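Local coordinates for aromatic amino acid aminotransferase I (Candida albicans WO-1, PDB 6HNB), which transfers amino groups with pyridoxal 5'-phosphate as cofactor, probably from aromatic L-amino acids to 2-oxoglutarate, at the interface of chains A and B. Coordinates in Å, arbitrary orientation; residue numbers count along the deposited sequence, not the author numbering. Chains: chain A/B, Aromatic amino acid aminotransferase I.

Contact 1 and contact 2 are neighbouring patches of one two-fold symmetric interface, with the centres of their C-alpha atoms about 12 Å apart. Helix 167-175 of chain A joins them: its first residue, A:Ser167, belongs to contact 2, whereas A:Ser168, A:Glu171 and A:Ser172 meet chain B in contact 1. Chain B approaches with two separate parts of its sequence, the end of helix 315-327 in contact 1 and the N-terminal stretch around B:Pro27 in contact 2. One helix of chain A thus takes part in both patches, and contact 1 also includes a cofactor-binding residue, A:Thr142.

Contact 1: the interface of chains A and B. Residues chain A 142, 168, 171-172; chain B 326-328.
B:Val327 presses between A:Thr142 and helix 167-175 of chain A in a homodimer interface of the kind class I aminotransferases form, one that holds the two subunits together beside a cofactor site. The valine carries most of the chain B surface buried in this patch, and its short branched side chain suits a position close against the helix. Its CG1, anti to its own carbonyl carbon (chi1 -56°), is the branch directed at A:Ser168 and A:Glu171. CG1 comes 3.7 Å from OG of A:Ser168, a small hydroxyl that lets the methyl approach the helix. CG1 also lies 3.7 Å from CG of A:Glu171, the two side chains crossing obliquely. Here the glutamate offers its methylene carbons: a bend at chi2 (63°) turns the carboxylate away from the valine while CG remains against it. CB of A:Ser172 packs on the valine's CB at 4.1 Å, and the other methyl, CG2, faces the serine's C-alpha. Small residues suit these positions because the valine then lies close to the helix backbone.

On the opposite flank, the methyl CG2 of A:Thr142 rests 3.8 Å from CA of B:Val327, touching backbone more than side chain. A water completes the join, 2.7 Å from the backbone O of A:Thr142 and 2.6 Å from the backbone O of B:Val327. It bridges two carbonyl oxygens that could not bond to each other directly. A:Thr142 also belongs to the pyridoxal 5'-phosphate site, so the partner subunit may help to hold this part of the cofactor pocket in place.

In the fold, A:Thr142 lies in the first turn of helix 141-152, a region that commonly serves the cofactor phosphate in this family. A:Ser168, A:Glu171 and A:Ser172 share one face of helix 167-175, and B:Val327 ends helix 315-327, with B:Ser328 beginning the loop beyond it.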
loop_
_atom_site.group_PDB
_atom_site.type_symbol
_atom_site.label_atom_id
_atom_site.label_comp_id
_atom_site.label_asym_id
_atom_site.label_seq_id
_atom_site.Cartn_x
_atom_site.Cartn_y
_atom_site.Cartn_z
ATOM N N THR A 142 4.499 7.819 -2.752
ATOM C CA THR A 142 5.484 7.095 -1.895
ATOM C C THR A 142 5.605 5.643 -2.378
ATOM O O THR A 142 6.759 5.148 -2.596
ATOM C CB THR A 142 5.096 7.109 -0.404
ATOM O OG1 THR A 142 4.887 8.456 0.008
ATOM C CG2 THR A 142 6.173 6.514 0.475
ATOM N N SER A 168 13.022 11.000 1.693
ATOM C CA SER A 168 12.264 9.737 1.611
ATOM C C SER A 168 12.530 9.002 0.276
ATOM O O SER A 168 12.619 7.737 0.262
ATOM C CB SER A 168 10.822 10.028 1.806
ATOM O OG SER A 168 10.102 8.834 1.702
ATOM N N GLU A 171 15.963 7.464 0.653
ATOM C CA GLU A 171 15.894 6.360 1.654
ATOM C C GLU A 171 15.360 5.112 0.940
ATOM O O GLU A 171 15.901 4.018 1.149
ATOM C CB GLU A 171 15.066 6.780 2.878
ATOM C CG GLU A 171 14.844 5.682 3.909
ATOM C CD GLU A 171 16.113 5.163 4.551
ATOM O OE1 GLU A 171 17.122 5.904 4.549
ATOM O OE2 GLU A 171 16.114 4.007 5.023
ATOM N N SER A 172 14.355 5.279 0.077
ATOM C CA SER A 172 13.737 4.164 -0.678
ATOM C C SER A 172 14.782 3.519 -1.628
ATOM O O SER A 172 14.835 2.292 -1.717
ATOM C CB SER A 172 12.502 4.685 -1.386
ATOM O OG SER A 172 11.957 3.693 -2.221
ATOM N N GLU B 326 7.268 3.566 5.958
ATOM C CA GLU B 326 7.423 5.036 5.748
ATOM C C GLU B 326 7.797 5.380 4.309
ATOM O O GLU B 326 7.363 6.438 3.855
ATOM C CB GLU B 326 8.495 5.605 6.658
ATOM C CG GLU B 326 7.927 5.812 8.024
ATOM C CD GLU B 326 8.959 6.143 9.070
ATOM O OE1 GLU B 326 10.169 6.116 8.749
ATOM O OE2 GLU B 326 8.521 6.396 10.199
ATOM N N VAL B 327 8.543 4.514 3.621
ATOM C CA VAL B 327 9.077 4.816 2.258
ATOM C C VAL B 327 8.462 3.865 1.238
ATOM O O VAL B 327 8.930 3.884 0.092
ATOM C CB VAL B 327 10.615 4.749 2.242
ATOM C CG1 VAL B 327 11.179 5.680 3.290
ATOM C CG2 VAL B 327 11.142 3.328 2.425
ATOM N N SER B 328 7.448 3.081 1.638
ATOM C CA SER B 328 6.658 2.215 0.726
ATOM C C SER B 328 5.180 2.626 0.835
ATOM O O SER B 328 4.817 3.711 0.308
ATOM C CB SER B 328 6.942 0.734 0.952
ATOM O OG SER B 328 6.521 0.253 2.220
HETATM O O HOH W 1 9.086 5.934 -1.547
#

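Contact 2: the interface of chains A and B. Residues chain A 167, 436-437; chain B 27-28.
The backbone O of B:Pro27 lies on one side of the A:Trp436 indole plane, just outside the CE3-CZ3 edge of its six-membered ring, 3.5 Å from CZ3 and 3.6 Å from CE3. This is part of the dimer contact of a class I pyridoxal-phosphate-dependent aminotransferase, in which an N-terminal stretch of one subunit lies against the other. Both chain B residues are poorly ordered, so their exact positions are less certain. A:Trp436 suits the place because its broad flat ring can meet both the carbonyl and a neighbouring aliphatic group. CD1 of B:Leu28 reaches the rim of that ring, 4.1 Å from CE3 and only slightly displaced from the indole plane.

CD1 of B:Leu28 also lies 4.1 Å from CZ of A:Phe437, raised off the phenyl plane but outside the ring, beyond its CE1-CZ side. With CG anti to the carbonyl carbon (chi1 -61°), A:Phe437 brings its CZ end to the leucine. B:Leu28 crosses A:Phe437 at about a right angle, and its forked end carries CD2 farther out on the same side. The two aromatic planes of chain A differ by about 34°.

Nearer helix 167-175, the pyrrolidine ring of B:Pro27 leans on A:Ser167, with CG 3.7 Å from the hydroxyl OG and CD 3.9 Å from CB. Serine, at the first residue of that helix, is small enough to accept the compact proline ring. A:Trp436 and A:Phe437 close the 3-10 helix 434-437.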
loop_
_atom_site.group_PDB
_atom_site.type_symbol
_atom_site.label_atom_id
_atom_site.label_comp_id
_atom_site.label_asym_id
_atom_site.label_seq_id
_atom_site.Cartn_x
_atom_site.Cartn_y
_atom_site.Cartn_z
ATOM N N SER A 167 14.228 13.396 0.838
ATOM C CA SER A 167 15.000 12.417 1.648
ATOM C C SER A 167 14.334 11.044 1.645
ATOM O O SER A 167 15.038 10.045 1.536
ATOM C CB SER A 167 15.239 12.932 3.019
ATOM O OG SER A 167 16.099 14.067 2.935
ATOM N N TRP A 436 20.567 18.999 4.451
ATOM C CA TRP A 436 19.888 17.748 4.878
ATOM C C TRP A 436 19.297 17.054 3.646
ATOM O O TRP A 436 18.991 15.857 3.716
ATOM C CB TRP A 436 18.793 18.055 5.903
ATOM C CG TRP A 436 19.293 18.563 7.218
ATOM C CD1 TRP A 436 20.570 18.914 7.541
ATOM C CD2 TRP A 436 18.498 18.812 8.389
ATOM N NE1 TRP A 436 20.618 19.364 8.830
ATOM C CE2 TRP A 436 19.367 19.319 9.374
ATOM C CE3 TRP A 436 17.134 18.716 8.672
ATOM C CZ2 TRP A 436 18.924 19.695 10.641
ATOM C CZ3 TRP A 436 16.692 19.070 9.934
ATOM C CH2 TRP A 436 17.579 19.549 10.905
ATOM N N PHE A 437 19.121 17.789 2.549
ATOM C CA PHE A 437 18.454 17.277 1.327
ATOM C C PHE A 437 19.486 16.869 0.279
ATOM O O PHE A 437 19.072 16.456 -0.799
ATOM C CB PHE A 437 17.531 18.352 0.751
ATOM C CG PHE A 437 16.436 18.764 1.704
ATOM C CD1 PHE A 437 15.259 18.036 1.779
ATOM C CD2 PHE A 437 16.590 19.863 2.525
ATOM C CE1 PHE A 437 14.250 18.409 2.650
ATOM C CE2 PHE A 437 15.590 20.237 3.407
ATOM C CZ PHE A 437 14.415 19.503 3.469
ATOM N N PRO B 27 15.975 12.571 8.054
ATOM C CA PRO B 27 16.666 13.610 8.835
ATOM C C PRO B 27 15.778 14.773 9.342
ATOM O O PRO B 27 16.272 15.582 10.102
ATOM C CB PRO B 27 17.726 14.157 7.861
ATOM C CG PRO B 27 17.169 13.830 6.476
ATOM C CD PRO B 27 16.451 12.504 6.658
ATOM N N LEU B 28 14.499 14.836 8.942
ATOM C CA LEU B 28 13.512 15.862 9.387
ATOM C C LEU B 28 12.755 15.394 10.636
ATOM O O LEU B 28 11.942 16.171 11.157
ATOM C CB LEU B 28 12.544 16.161 8.237
ATOM C CG LEU B 28 13.040 17.202 7.231
ATOM C CD1 LEU B 28 14.288 16.721 6.518
ATOM C CD2 LEU B 28 11.957 17.530 6.220
#